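PDB 7COK: 5-ketofructose reductase from Gluconobacter sp., which reduces 5-ketofructose, probably to fructose with a nicotinamide cofactor as hydride donor, and represents a distinct class of the shikimate dehydrogenase family. Local coordinates for residues I103-D108 with V260-G265; P229-T232 with A238-L241. All coordinates share one frame; numbering follows the deposited sequence.

Interaction 1. Residues I103-D108 with V260-G265; sequences IGHNTD and VEIWLG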
# COMPACT_ATOMS: atom_id res chain seq x y z
N ILE A 103 -15.17 -10.82 -2.80
CA ILE A 103 -15.94 -11.72 -1.94
C ILE A 103 -15.98 -11.14 -0.53
O ILE A 103 -14.93 -10.99 0.10
CB ILE A 103 -15.31 -13.13 -1.92
CG1 ILE A 103 -15.11 -13.64 -3.35
CG2 ILE A 103 -16.15 -14.10 -1.09
CD1 ILE A 103 -13.88 -14.50 -3.53
N GLY A 104 -17.17 -10.80 -0.06
CA GLY A 104 -17.36 -10.17 1.26
C GLY A 104 -17.66 -11.14 2.39
O GLY A 104 -18.53 -12.01 2.28
N HIS A 105 -16.94 -10.95 3.49
CA HIS A 105 -17.11 -11.75 4.71
C HIS A 105 -17.34 -10.82 5.88
O HIS A 105 -16.94 -9.66 5.86
CB HIS A 105 -15.83 -12.55 5.02
CG HIS A 105 -15.42 -13.50 3.94
ND1 HIS A 105 -15.71 -14.85 3.99
CD2 HIS A 105 -14.74 -13.30 2.79
CE1 HIS A 105 -15.22 -15.44 2.91
NE2 HIS A 105 -14.63 -14.53 2.16
N ASN A 106 -17.99 -11.35 6.92
CA ASN A 106 -18.08 -10.65 8.17
C ASN A 106 -17.39 -11.47 9.23
O ASN A 106 -17.72 -12.61 9.42
CB ASN A 106 -19.53 -10.37 8.54
CG ASN A 106 -19.64 -9.44 9.73
OD1 ASN A 106 -19.17 -9.75 10.84
ND2 ASN A 106 -20.22 -8.28 9.51
N THR A 107 -16.39 -10.88 9.87
CA THR A 107 -15.65 -11.61 10.91
C THR A 107 -15.77 -10.97 12.29
O THR A 107 -15.06 -11.37 13.23
CB THR A 107 -14.17 -11.76 10.55
OG1 THR A 107 -13.58 -10.46 10.59
CG2 THR A 107 -13.99 -12.45 9.17
N ASP A 108 -16.66 -10.00 12.43
CA ASP A 108 -16.84 -9.27 13.70
C ASP A 108 -17.36 -10.14 14.83
O ASP A 108 -17.22 -9.79 16.01
CB ASP A 108 -17.75 -8.06 13.53
CG ASP A 108 -17.07 -6.90 12.83
OD1 ASP A 108 -15.82 -6.87 12.77
OD2 ASP A 108 -17.77 -5.99 12.35
N VAL A 260 -6.57 -12.95 7.54
CA VAL A 260 -5.40 -13.31 6.76
C VAL A 260 -5.49 -14.74 6.22
O VAL A 260 -5.02 -15.01 5.11
CB VAL A 260 -4.10 -13.02 7.52
CG1 VAL A 260 -2.88 -13.48 6.74
CG2 VAL A 260 -3.97 -11.53 7.81
N GLU A 261 -6.10 -15.65 6.99
CA GLU A 261 -6.42 -16.97 6.45
C GLU A 261 -7.29 -16.87 5.19
O GLU A 261 -7.01 -17.55 4.20
CB GLU A 261 -7.06 -17.89 7.49
CG GLU A 261 -6.11 -18.37 8.56
CD GLU A 261 -6.82 -19.13 9.68
OE1 GLU A 261 -8.06 -19.00 9.86
OE2 GLU A 261 -6.11 -19.86 10.39
N ILE A 262 -8.30 -16.01 5.23
CA ILE A 262 -9.18 -15.78 4.07
C ILE A 262 -8.39 -15.21 2.90
O ILE A 262 -8.56 -15.64 1.77
CB ILE A 262 -10.40 -14.90 4.45
CG1 ILE A 262 -11.36 -15.69 5.36
CG2 ILE A 262 -11.15 -14.40 3.21
CD1 ILE A 262 -12.42 -14.85 6.06
N TRP A 263 -7.54 -14.23 3.18
CA TRP A 263 -6.80 -13.54 2.12
C TRP A 263 -5.68 -14.34 1.48
O TRP A 263 -5.47 -14.27 0.25
CB TRP A 263 -6.18 -12.26 2.67
CG TRP A 263 -7.17 -11.22 3.10
CD1 TRP A 263 -8.47 -11.09 2.69
CD2 TRP A 263 -6.89 -10.11 3.93
NE1 TRP A 263 -9.03 -9.99 3.28
CE2 TRP A 263 -8.08 -9.36 4.04
CE3 TRP A 263 -5.76 -9.69 4.64
CZ2 TRP A 263 -8.16 -8.19 4.82
CZ3 TRP A 263 -5.83 -8.55 5.40
CH2 TRP A 263 -7.03 -7.80 5.49
N LEU A 264 -4.93 -15.06 2.31
CA LEU A 264 -3.62 -15.58 1.88
C LEU A 264 -3.37 -17.03 2.17
O LEU A 264 -2.32 -17.56 1.80
CB LEU A 264 -2.50 -14.76 2.53
CG LEU A 264 -2.26 -13.41 1.89
CD1 LEU A 264 -1.36 -12.59 2.79
CD2 LEU A 264 -1.68 -13.57 0.49
N GLY A 265 -4.31 -17.69 2.83
CA GLY A 265 -4.16 -19.10 3.18
C GLY A 265 -3.03 -19.40 4.17
O GLY A 265 -2.51 -20.51 4.16
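A CH-pi contact between His105 and Ile262 packs the end of strand 101-105, in the mixed sheet of the substrate-binding domain, against the last turn of helix 248-264. The two side chains approach from opposite directions. Ile262 CG2 lies over one imidazole face, 4.0 Å from the ring centroid and 29° off its normal, and comes within 3.6 Å of His105 NE2. On the same face CD1 stands over the CG-ND1 side of the ring, 3.9 Å from His105 CG. Both methyls reach the ring because CG2 is anti to the Ile262 backbone N while CG1 (chi1 -70°) turns beside it and extends toward the histidine. With an alanine in place of His105, this flat support would be missing, and a gap would probably open beneath the two methyls. The segment then leaves the sheet as the Asn-Thr-Asp sequence familiar from shikimate dehydrogenases. Here Asn106 forms an Asx turn, its OD1 accepting from Asp108 N at 3.0 Å with the donor tilted 34° from the carbonyl plane. ND2 of the same amide bonds to Ala91 O, so both ends of the group are held. Asp108 makes a salt bridge with Lys72, resembling the Lys-Asp pair of shikimate dehydrogenase active sites. Thr107 splits its side chain: OG1 bonds to Gln255 OE1 on the same helix, whereas CG2 approaches Ile262 CD1 at 4.2 Å.

Interaction 2. Residues P229-T232 with A238-L241; sequences PPQT and AKAL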
# COMPACT_ATOMS: atom_id res chain seq x y z
N PRO A 229 -8.76 -1.88 28.43
CA PRO A 229 -7.80 -2.91 28.83
C PRO A 229 -8.29 -4.31 28.52
O PRO A 229 -9.49 -4.54 28.56
CB PRO A 229 -7.68 -2.71 30.34
CG PRO A 229 -8.96 -2.06 30.77
CD PRO A 229 -9.49 -1.30 29.59
N PRO A 230 -7.37 -5.24 28.21
CA PRO A 230 -7.91 -6.58 27.92
C PRO A 230 -8.48 -7.26 29.15
O PRO A 230 -9.46 -7.99 29.04
CB PRO A 230 -6.70 -7.33 27.36
CG PRO A 230 -5.51 -6.57 27.83
CD PRO A 230 -5.93 -5.14 27.92
N GLN A 231 -7.89 -7.00 30.31
CA GLN A 231 -8.45 -7.46 31.57
C GLN A 231 -9.29 -6.35 32.18
O GLN A 231 -8.81 -5.56 33.01
CB GLN A 231 -7.33 -7.93 32.52
CG GLN A 231 -6.48 -9.08 31.99
CD GLN A 231 -7.29 -10.32 31.61
OE1 GLN A 231 -7.11 -10.89 30.53
NE2 GLN A 231 -8.18 -10.75 32.51
N THR A 232 -10.55 -6.30 31.75
CA THR A 232 -11.53 -5.33 32.22
C THR A 232 -11.95 -5.66 33.66
O THR A 232 -11.73 -6.79 34.13
CB THR A 232 -12.79 -5.34 31.32
OG1 THR A 232 -13.36 -6.66 31.28
CG2 THR A 232 -12.43 -4.89 29.91
N ALA A 238 -15.26 -11.58 37.22
CA ALA A 238 -15.65 -12.93 36.84
C ALA A 238 -14.59 -13.98 37.22
O ALA A 238 -14.92 -15.02 37.81
CB ALA A 238 -15.94 -12.98 35.34
N LYS A 239 -13.33 -13.69 36.88
CA LYS A 239 -12.21 -14.58 37.22
C LYS A 239 -12.09 -14.77 38.75
O LYS A 239 -11.85 -15.88 39.20
CB LYS A 239 -10.91 -14.04 36.63
CG LYS A 239 -9.75 -15.03 36.64
CD LYS A 239 -8.64 -14.58 35.70
CE LYS A 239 -7.96 -13.33 36.20
NZ LYS A 239 -7.32 -12.55 35.10
N ALA A 240 -12.29 -13.70 39.52
CA ALA A 240 -12.29 -13.78 41.00
C ALA A 240 -13.38 -14.71 41.56
O ALA A 240 -13.21 -15.28 42.64
CB ALA A 240 -12.41 -12.40 41.63
N LEU A 241 -14.47 -14.86 40.82
CA LEU A 241 -15.55 -15.77 41.18
C LEU A 241 -15.27 -17.21 40.78
O LEU A 241 -15.99 -18.12 41.16
CB LEU A 241 -16.89 -15.30 40.61
CG LEU A 241 -17.48 -14.01 41.20
CD1 LEU A 241 -18.79 -13.63 40.52
CD2 LEU A 241 -17.67 -14.08 42.72
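Lys239 starts out with CG anti to its backbone N (chi1 -166°) and bends at chi3 (68°), while Gln231 folds at chi2 (-57°), bringing the ends of the two side chains together at about a right angle. The contact belongs to a beta-alpha-beta crossover of the Rossmann-type domain, in which helix 233-240 connects strand 221-224 to the neighbouring parallel strand 245-246. Gln231 stands in the loop just before the helix and Lys239 near its far end. Their CA atoms are 9.8 Å apart, and the two long side chains bridge that gap. Only 56 Å² is buried in all, and Lys239 remains exposed. The side chains also share a neighbourhood at the edge of the sheet, where Gln231 touches Asp247 and Lys239 touches Thr245. Between them in the chain, Thr232 is the N-cap of the helix. Its OG1 bonds to Leu235 N, covering an amide of the first turn, and also to Asp224 OD2, which ties the helix start to the end of strand 221-224. A cis peptide bond precedes Pro229, and Thr232 N makes a weak bond of 3.4 Å to Pro230 O. At the other end, Leu241 N makes a weak bond to Ala238 O at 3.0 Å. The Gln231 amide is probably turned over in the model, so the identity of its end atoms is doubtful; its CD lies 4.1 Å from Lys239 NZ.

Overall arrangement
The two contacts lie on opposite sides of the chain's centre, their own centres 30 Å apart and their nearest atoms about 15 Å apart. Interaction 1 belongs to the mixed sheet of the substrate-binding domain, interaction 2 to the edge of the parallel Rossmann-type sheet. Along the chain, 229-232 and 238-241 are nested within the long loop closed by 103-108 and 260-265, which takes in most of the parallel-sheet domain. Helix 233-240 leads to strand 245-246, and helix 248-264 then carries the chain back to the first domain. Interaction 1 thus joins chain on both sides of the Rossmann-type insertion, whereas interaction 2 stays local to one crossover.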